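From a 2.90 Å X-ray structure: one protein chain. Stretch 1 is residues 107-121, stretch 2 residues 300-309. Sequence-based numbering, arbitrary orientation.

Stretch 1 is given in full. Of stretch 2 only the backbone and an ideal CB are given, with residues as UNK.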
ATOM      1  N   TYR A 107      15.998 -41.248 -12.540  1.00 69.82           N
ATOM      2  CA  TYR A 107      15.600 -41.216 -11.135  1.00 68.68           C
ATOM      3  C   TYR A 107      15.433 -39.818 -10.562  1.00 68.00           C
ATOM      4  O   TYR A 107      15.339 -39.646  -9.346  1.00 68.35           O
ATOM      5  CB  TYR A 107      16.588 -42.014 -10.277  1.00 67.98           C
ATOM      6  CG  TYR A 107      16.433 -43.503 -10.453  1.00 69.35           C
ATOM      7  CD1 TYR A 107      17.249 -44.213 -11.333  1.00 69.85           C
ATOM      8  CD2 TYR A 107      15.418 -44.193  -9.791  1.00 70.73           C
ATOM      9  CE1 TYR A 107      17.054 -45.575 -11.554  1.00 70.67           C
ATOM     10  CE2 TYR A 107      15.209 -45.556 -10.004  1.00 71.44           C
ATOM     11  CZ  TYR A 107      16.030 -46.242 -10.889  1.00 71.95           C
ATOM     12  OH  TYR A 107      15.818 -47.590 -11.114  1.00 72.88           O
ATOM     13  N   GLU A 108      15.388 -38.819 -11.432  1.00 66.31           N
ATOM     14  CA  GLU A 108      15.217 -37.456 -10.970  1.00 65.07           C
ATOM     15  C   GLU A 108      13.831 -37.285 -10.382  1.00 64.03           C
ATOM     16  O   GLU A 108      13.671 -36.923  -9.219  1.00 64.23           O
ATOM     17  CB  GLU A 108      15.392 -36.474 -12.120  1.00 65.33           C
ATOM     18  CG  GLU A 108      16.794 -36.434 -12.662  1.00 68.55           C
ATOM     19  CD  GLU A 108      17.087 -35.149 -13.422  1.00 71.16           C
ATOM     20  OE1 GLU A 108      16.605 -34.084 -12.967  1.00 70.96           O
ATOM     21  OE2 GLU A 108      17.811 -35.202 -14.455  1.00 71.94           O
ATOM     22  N   THR A 109      12.826 -37.560 -11.196  1.00 62.55           N
ATOM     23  CA  THR A 109      11.445 -37.415 -10.775  1.00 61.43           C
ATOM     24  C   THR A 109      11.165 -37.979  -9.376  1.00 61.82           C
ATOM     25  O   THR A 109      10.329 -37.455  -8.616  1.00 63.15           O
ATOM     26  CB  THR A 109      10.536 -38.093 -11.783  1.00 59.94           C
ATOM     27  OG1 THR A 109      10.935 -37.698 -13.099  1.00 58.43           O
ATOM     28  CG2 THR A 109       9.082 -37.697 -11.544  1.00 59.10           C
ATOM     29  N   ALA A 110      11.872 -39.042  -9.031  1.00 59.95           N
ATOM     30  CA  ALA A 110      11.665 -39.661  -7.744  1.00 58.34           C
ATOM     31  C   ALA A 110      12.524 -39.043  -6.656  1.00 56.99           C
ATOM     32  O   ALA A 110      12.012 -38.623  -5.628  1.00 56.77           O
ATOM     33  CB  ALA A 110      11.937 -41.158  -7.843  1.00 59.55           C
ATOM     34  N   LEU A 111      13.833 -38.982  -6.879  1.00 55.93           N
ATOM     35  CA  LEU A 111      14.726 -38.431  -5.863  1.00 54.49           C
ATOM     36  C   LEU A 111      14.397 -36.987  -5.485  1.00 53.68           C
ATOM     37  O   LEU A 111      14.274 -36.679  -4.293  1.00 54.26           O
ATOM     38  CB  LEU A 111      16.194 -38.575  -6.296  1.00 53.48           C
ATOM     39  CG  LEU A 111      16.812 -37.720  -7.394  1.00 52.83           C
ATOM     40  CD1 LEU A 111      17.261 -36.403  -6.793  1.00 54.16           C
ATOM     41  CD2 LEU A 111      18.010 -38.452  -7.982  1.00 51.72           C
ATOM     42  N   LEU A 112      14.239 -36.108  -6.474  1.00 51.63           N
ATOM     43  CA  LEU A 112      13.915 -34.717  -6.180  1.00 49.90           C
ATOM     44  C   LEU A 112      12.626 -34.622  -5.365  1.00 49.51           C
ATOM     45  O   LEU A 112      12.544 -33.865  -4.413  1.00 49.85           O
ATOM     46  CB  LEU A 112      13.772 -33.903  -7.469  1.00 49.32           C
ATOM     47  CG  LEU A 112      15.055 -33.588  -8.235  1.00 48.50           C
ATOM     48  CD1 LEU A 112      14.729 -32.719  -9.442  1.00 47.39           C
ATOM     49  CD2 LEU A 112      16.043 -32.885  -7.314  1.00 48.64           C
ATOM     50  N   GLY A 113      11.611 -35.385  -5.732  1.00 49.84           N
ATOM     51  CA  GLY A 113      10.377 -35.328  -4.966  1.00 50.46           C
ATOM     52  C   GLY A 113      10.596 -35.764  -3.520  1.00 50.21           C
ATOM     53  O   GLY A 113       9.995 -35.235  -2.583  1.00 49.59           O
ATOM     54  N   MET A 114      11.479 -36.735  -3.339  1.00 50.56           N
ATOM     55  CA  MET A 114      11.778 -37.236  -2.014  1.00 51.04           C
ATOM     56  C   MET A 114      12.448 -36.171  -1.153  1.00 50.36           C
ATOM     57  O   MET A 114      12.131 -36.029   0.033  1.00 51.74           O
ATOM     58  CB  MET A 114      12.657 -38.488  -2.108  1.00 52.08           C
ATOM     59  CG  MET A 114      11.944 -39.675  -2.779  1.00 53.97           C
ATOM     60  SD  MET A 114      12.735 -41.317  -2.579  1.00 55.84           S
ATOM     61  CE  MET A 114      14.070 -41.216  -3.695  1.00 53.86           C
ATOM     62  N   LEU A 115      13.365 -35.414  -1.737  1.00 47.95           N
ATOM     63  CA  LEU A 115      14.043 -34.373  -0.970  1.00 46.86           C
ATOM     64  C   LEU A 115      13.136 -33.146  -0.809  1.00 46.01           C
ATOM     65  O   LEU A 115      12.971 -32.612   0.282  1.00 45.83           O
ATOM     66  CB  LEU A 115      15.366 -33.982  -1.664  1.00 46.64           C
ATOM     67  CG  LEU A 115      16.401 -35.108  -1.940  1.00 46.85           C
ATOM     68  CD1 LEU A 115      17.516 -34.641  -2.879  1.00 44.61           C
ATOM     69  CD2 LEU A 115      16.996 -35.588  -0.639  1.00 44.41           C
ATOM     70  N   SER A 116      12.514 -32.741  -1.908  1.00 45.19           N
ATOM     71  CA  SER A 116      11.658 -31.563  -1.962  1.00 43.56           C
ATOM     72  C   SER A 116      10.515 -31.391  -0.971  1.00 43.07           C
ATOM     73  O   SER A 116      10.470 -30.408  -0.229  1.00 44.46           O
ATOM     74  CB  SER A 116      11.099 -31.421  -3.366  1.00 42.01           C
ATOM     75  OG  SER A 116      12.163 -31.323  -4.279  1.00 43.76           O
ATOM     76  N   GLN A 117       9.578 -32.324  -0.950  1.00 40.03           N
ATOM     77  CA  GLN A 117       8.443 -32.161  -0.066  1.00 38.41           C
ATOM     78  C   GLN A 117       8.795 -32.367   1.413  1.00 37.45           C
ATOM     79  O   GLN A 117       8.243 -31.706   2.295  1.00 34.56           O
ATOM     80  CB  GLN A 117       7.329 -33.109  -0.509  1.00 38.78           C
ATOM     81  CG  GLN A 117       5.953 -32.770   0.042  1.00 37.83           C
ATOM     82  CD  GLN A 117       4.860 -33.741  -0.434  1.00 39.27           C
ATOM     83  OE1 GLN A 117       3.686 -33.581  -0.086  1.00 36.46           O
ATOM     84  NE2 GLN A 117       5.245 -34.748  -1.238  1.00 37.68           N
ATOM     85  N   ALA A 118       9.712 -33.294   1.674  1.00 36.88           N
ATOM     86  CA  ALA A 118      10.146 -33.572   3.037  1.00 36.68           C
ATOM     87  C   ALA A 118      10.829 -32.321   3.564  1.00 37.16           C
ATOM     88  O   ALA A 118      10.444 -31.772   4.612  1.00 37.94           O
ATOM     89  CB  ALA A 118      11.113 -34.734   3.054  1.00 35.28           C
ATOM     90  N   SER A 119      11.844 -31.871   2.830  1.00 36.36           N
ATOM     91  CA  SER A 119      12.571 -30.665   3.203  1.00 35.83           C
ATOM     92  C   SER A 119      11.601 -29.520   3.427  1.00 34.51           C
ATOM     93  O   SER A 119      11.773 -28.717   4.353  1.00 32.38           O
ATOM     94  CB  SER A 119      13.567 -30.301   2.111  1.00 37.08           C
ATOM     95  OG  SER A 119      14.684 -31.177   2.162  1.00 41.23           O
ATOM     96  N   GLY A 120      10.583 -29.462   2.571  1.00 33.78           N
ATOM     97  CA  GLY A 120       9.579 -28.429   2.689  1.00 35.77           C
ATOM     98  C   GLY A 120       8.864 -28.491   4.027  1.00 36.72           C
ATOM     99  O   GLY A 120       8.850 -27.527   4.793  1.00 38.10           O
ATOM    100  N   ILE A 121       8.266 -29.637   4.322  1.00 37.63           N
ATOM    101  CA  ILE A 121       7.564 -29.809   5.582  1.00 36.69           C
ATOM    102  C   ILE A 121       8.470 -29.556   6.789  1.00 36.13           C
ATOM    103  O   ILE A 121       8.071 -28.883   7.746  1.00 35.34           O
ATOM    104  CB  ILE A 121       6.981 -31.203   5.675  1.00 36.97           C
ATOM    105  CG1 ILE A 121       5.980 -31.396   4.537  1.00 36.81           C
ATOM    106  CG2 ILE A 121       6.319 -31.393   7.027  1.00 38.45           C
ATOM    107  CD1 ILE A 121       5.264 -32.740   4.535  1.00 38.28           C
ATOM    108  N   UNK A 300       0.961 -29.425   4.622  1.00 39.62           N
ATOM    109  CA  UNK A 300       0.709 -28.863   3.316  1.00 41.31           C
ATOM    110  C   UNK A 300       1.743 -27.789   3.014  1.00 41.89           C
ATOM    111  O   UNK A 300       1.516 -26.919   2.165  1.00 43.87           O
ATOM    112  CB  UNK A 300      -0.709 -28.294   3.234  1.00 41.31           C
ATOM    113  N   UNK A 301       2.865 -27.829   3.718  1.00 40.24           N
ATOM    114  CA  UNK A 301       3.917 -26.852   3.490  1.00 39.67           C
ATOM    115  C   UNK A 301       4.356 -26.949   2.023  1.00 39.01           C
ATOM    116  O   UNK A 301       4.157 -27.976   1.396  1.00 39.79           O
ATOM    117  CB  UNK A 301       5.095 -27.080   4.439  1.00 39.67           C
ATOM    118  N   UNK A 302       4.940 -25.887   1.477  1.00 38.58           N
ATOM    119  CA  UNK A 302       5.383 -25.903   0.094  1.00 38.99           C
ATOM    120  C   UNK A 302       6.729 -26.588  -0.055  1.00 39.44           C
ATOM    121  O   UNK A 302       7.620 -26.393   0.765  1.00 40.95           O
ATOM    122  CB  UNK A 302       5.459 -24.477  -0.454  1.00 38.99           C
ATOM    123  N   UNK A 303       6.902 -27.382  -1.121  1.00 39.20           N
ATOM    124  CA  UNK A 303       8.146 -28.099  -1.412  1.00 40.14           C
ATOM    125  C   UNK A 303       9.301 -27.126  -1.633  1.00 42.37           C
ATOM    126  O   UNK A 303       9.080 -25.936  -1.836  1.00 43.86           O
ATOM    127  CB  UNK A 303       7.971 -28.993  -2.641  1.00 40.14           C
ATOM    128  N   UNK A 304      10.529 -27.635  -1.601  1.00 44.71           N
ATOM    129  CA  UNK A 304      11.724 -26.821  -1.839  1.00 45.13           C
ATOM    130  C   UNK A 304      12.050 -27.097  -3.296  1.00 45.70           C
ATOM    131  O   UNK A 304      12.255 -28.242  -3.660  1.00 45.40           O
ATOM    132  CB  UNK A 304      12.883 -27.158  -0.899  1.00 45.13           C
ATOM    133  N   UNK A 305      12.072 -26.056  -4.124  1.00 48.46           N
ATOM    134  CA  UNK A 305      12.328 -26.210  -5.562  1.00 51.45           C
ATOM    135  C   UNK A 305      13.708 -26.804  -5.800  1.00 51.18           C
ATOM    136  O   UNK A 305      14.615 -26.107  -6.259  1.00 52.19           O
ATOM    137  CB  UNK A 305      12.205 -24.865  -6.280  1.00 51.45           C
ATOM    138  N   UNK A 306      13.862 -28.088  -5.480  1.00 51.10           N
ATOM    139  CA  UNK A 306      15.132 -28.803  -5.646  1.00 49.94           C
ATOM    140  C   UNK A 306      15.325 -29.253  -7.097  1.00 49.90           C
ATOM    141  O   UNK A 306      14.408 -29.793  -7.705  1.00 50.66           O
ATOM    142  CB  UNK A 306      15.188 -30.012  -4.710  1.00 49.94           C
ATOM    143  N   UNK A 307      16.508 -29.031  -7.653  1.00 50.03           N
ATOM    144  CA  UNK A 307      16.760 -29.443  -9.026  1.00 52.24           C
ATOM    145  C   UNK A 307      18.075 -30.201  -9.175  1.00 53.45           C
ATOM    146  O   UNK A 307      19.052 -29.905  -8.493  1.00 53.46           O
ATOM    147  CB  UNK A 307      16.763 -28.219  -9.943  1.00 52.24           C
ATOM    148  N   UNK A 308      18.087 -31.182 -10.071  1.00 55.59           N
ATOM    149  CA  UNK A 308      19.280 -31.984 -10.337  1.00 57.10           C
ATOM    150  C   UNK A 308      19.935 -31.475 -11.626  1.00 58.67           C
ATOM    151  O   UNK A 308      19.362 -31.586 -12.714  1.00 58.96           O
ATOM    152  CB  UNK A 308      18.932 -33.470 -10.448  1.00 57.10           C
ATOM    153  N   UNK A 309      21.135 -30.918 -11.513  1.00 60.37           N
ATOM    154  CA  UNK A 309      21.828 -30.403 -12.694  1.00 62.04           C
ATOM    155  C   UNK A 309      23.283 -30.842 -12.806  1.00 62.63           C
ATOM    156  O   UNK A 309      24.067 -30.651 -11.878  1.00 60.84           O
ATOM    157  CB  UNK A 309      21.769 -28.874 -12.690  1.00 62.04           C
TER

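The helix 108-121 and strand 307-309 lie at 134° between their N-to-C directions; by nearest CA atoms, position 301 lies beside Ile121 and position 308 beside Glu108.

At position 300 CA-to-CB points away and the ideal CB has no atom of stretch 1 within 5.5 Å; the visible atoms exclude little, and many side chains would suit. The deposited residue is Ser300, which follows directly after a helix.

Position 301 points toward the helix. Its ideal CB sits 3.8 Å from Gly120 O and 3.9 Å from Ile121 CA, close enough to favour a small residue such as alanine or serine. It is Ala301, whose CB packs 3.8 Å from Ile121 CA and 4.4 Å from Ile121 CG1.

Position 302 points away, leaving room for a long or polar chain. Lys302 extends from it with chi1 in m and the remaining angles in t. Its backbone matters more: Lys302 O accepts a CA-H...O contact from Gly120 CA at 3.4 Å. An ideal CB on Gly120 would fall 2.5 Å from Lys302 O, a clash, so the absence of a side chain there permits the close approach.

At position 303, phi/psi of -62/165 fits proline, though other residues adopt it too. CB points sideways, 3.7 Å from Ser116 O, and a compact side chain is suitable. Pro303 occupies the site; its CA lies 3.5 Å from Ser116 O in a second CA-H...O contact.

The backbone at position 304 needs a free N-H, which argues against proline. The sideways CB, 4.4 Å from Ser119 CB, suits valine, isoleucine or threonine. It is Val304: N donates to Ser116 O at 3.1 Å with an N-H...O angle of 155°, while CG2 reaches 3.6 Å from Gly120 N and 3.7 Å from Ser119 CB.

Position 305 turns away with nothing of stretch 1 near its CB, so a polar side chain would be accommodated; Asp305 is found.

Position 306 points toward the helix, its ideal CB 3.3 Å from Ser116 OG and 4.0 Å from Leu112 CD2. Leucine, methionine or an aromatic could use this surface. Phe306 adopts chi1 of -92°, between wells, and has more of its surface covered by stretch 1 (93 Å²) than any other residue of stretch 2: CD1 is 3.8 Å from Leu115 CB, and Ser119 OG meets the ring edge 3.5 Å from CE1. Ser116 OG, 3.3 Å from Phe306 CB, is already engaged, donating to Leu112 O at 2.6 Å.

Position 307 points away, and its ideal CB is 5.0 Å from Leu112 CD1. Size is scarcely restricted by stretch 1; Ala307 is deposited.

Position 308 points toward the helix. Its ideal CB lies 4.3 Å from Leu112 CD2 and 3.5 Å from Glu108 OE1, so either an aliphatic or a polar donor is plausible. Leu308 takes the aliphatic option: CB is 4.3 Å from Leu112 CD2 and 3.4 Å from Glu108 OE1.

Position 309 points away, open to many residues, and holds Asp309.

Stretch 2, residues 300-309: SAKPVDFALD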
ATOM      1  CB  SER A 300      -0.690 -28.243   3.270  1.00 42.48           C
ATOM      2  OG  SER A 300      -1.680 -29.185   3.627  1.00 43.53           O
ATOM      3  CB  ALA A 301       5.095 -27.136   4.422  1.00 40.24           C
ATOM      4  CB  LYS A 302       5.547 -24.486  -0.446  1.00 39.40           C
ATOM      5  CG  LYS A 302       4.338 -23.586  -0.334  1.00 42.61           C
ATOM      6  CD  LYS A 302       4.695 -22.196  -0.866  1.00 41.50           C
ATOM      7  CE  LYS A 302       3.783 -21.120  -0.307  1.00 40.90           C
ATOM      8  NZ  LYS A 302       4.328 -19.785  -0.662  1.00 40.40           N
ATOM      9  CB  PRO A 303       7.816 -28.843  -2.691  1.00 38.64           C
ATOM     10  CG  PRO A 303       6.350 -29.088  -2.562  1.00 39.26           C
ATOM     11  CD  PRO A 303       5.834 -27.796  -2.042  1.00 38.49           C
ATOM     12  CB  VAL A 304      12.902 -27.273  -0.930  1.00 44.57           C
ATOM     13  CG1 VAL A 304      14.132 -26.427  -1.189  1.00 43.59           C
ATOM     14  CG2 VAL A 304      12.495 -27.160   0.529  1.00 43.10           C
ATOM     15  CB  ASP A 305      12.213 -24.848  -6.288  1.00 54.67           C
ATOM     16  CG  ASP A 305      11.732 -24.986  -7.746  1.00 58.68           C
ATOM     17  OD1 ASP A 305      11.851 -24.009  -8.541  1.00 60.15           O
ATOM     18  OD2 ASP A 305      11.220 -26.076  -8.094  1.00 61.20           O
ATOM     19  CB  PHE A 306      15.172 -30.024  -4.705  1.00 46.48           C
ATOM     20  CG  PHE A 306      15.787 -29.744  -3.360  1.00 44.33           C
ATOM     21  CD1 PHE A 306      15.227 -30.269  -2.198  1.00 44.22           C
ATOM     22  CD2 PHE A 306      16.935 -28.966  -3.251  1.00 44.31           C
ATOM     23  CE1 PHE A 306      15.796 -30.021  -0.942  1.00 42.51           C
ATOM     24  CE2 PHE A 306      17.515 -28.708  -2.000  1.00 43.89           C
ATOM     25  CZ  PHE A 306      16.940 -29.238  -0.842  1.00 42.81           C
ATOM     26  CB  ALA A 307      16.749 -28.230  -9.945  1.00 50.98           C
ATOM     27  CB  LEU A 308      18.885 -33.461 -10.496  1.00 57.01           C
ATOM     28  CG  LEU A 308      19.977 -34.502 -10.776  1.00 57.58           C
ATOM     29  CD1 LEU A 308      20.518 -34.392 -12.203  1.00 57.38           C
ATOM     30  CD2 LEU A 308      21.095 -34.309  -9.767  1.00 57.68           C
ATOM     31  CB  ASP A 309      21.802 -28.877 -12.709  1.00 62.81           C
ATOM     32  CG  ASP A 309      20.420 -28.312 -12.486  1.00 64.58           C
ATOM     33  OD1 ASP A 309      19.445 -28.850 -13.054  1.00 66.14           O
ATOM     34  OD2 ASP A 309      20.310 -27.313 -11.750  1.00 65.51           O
TER
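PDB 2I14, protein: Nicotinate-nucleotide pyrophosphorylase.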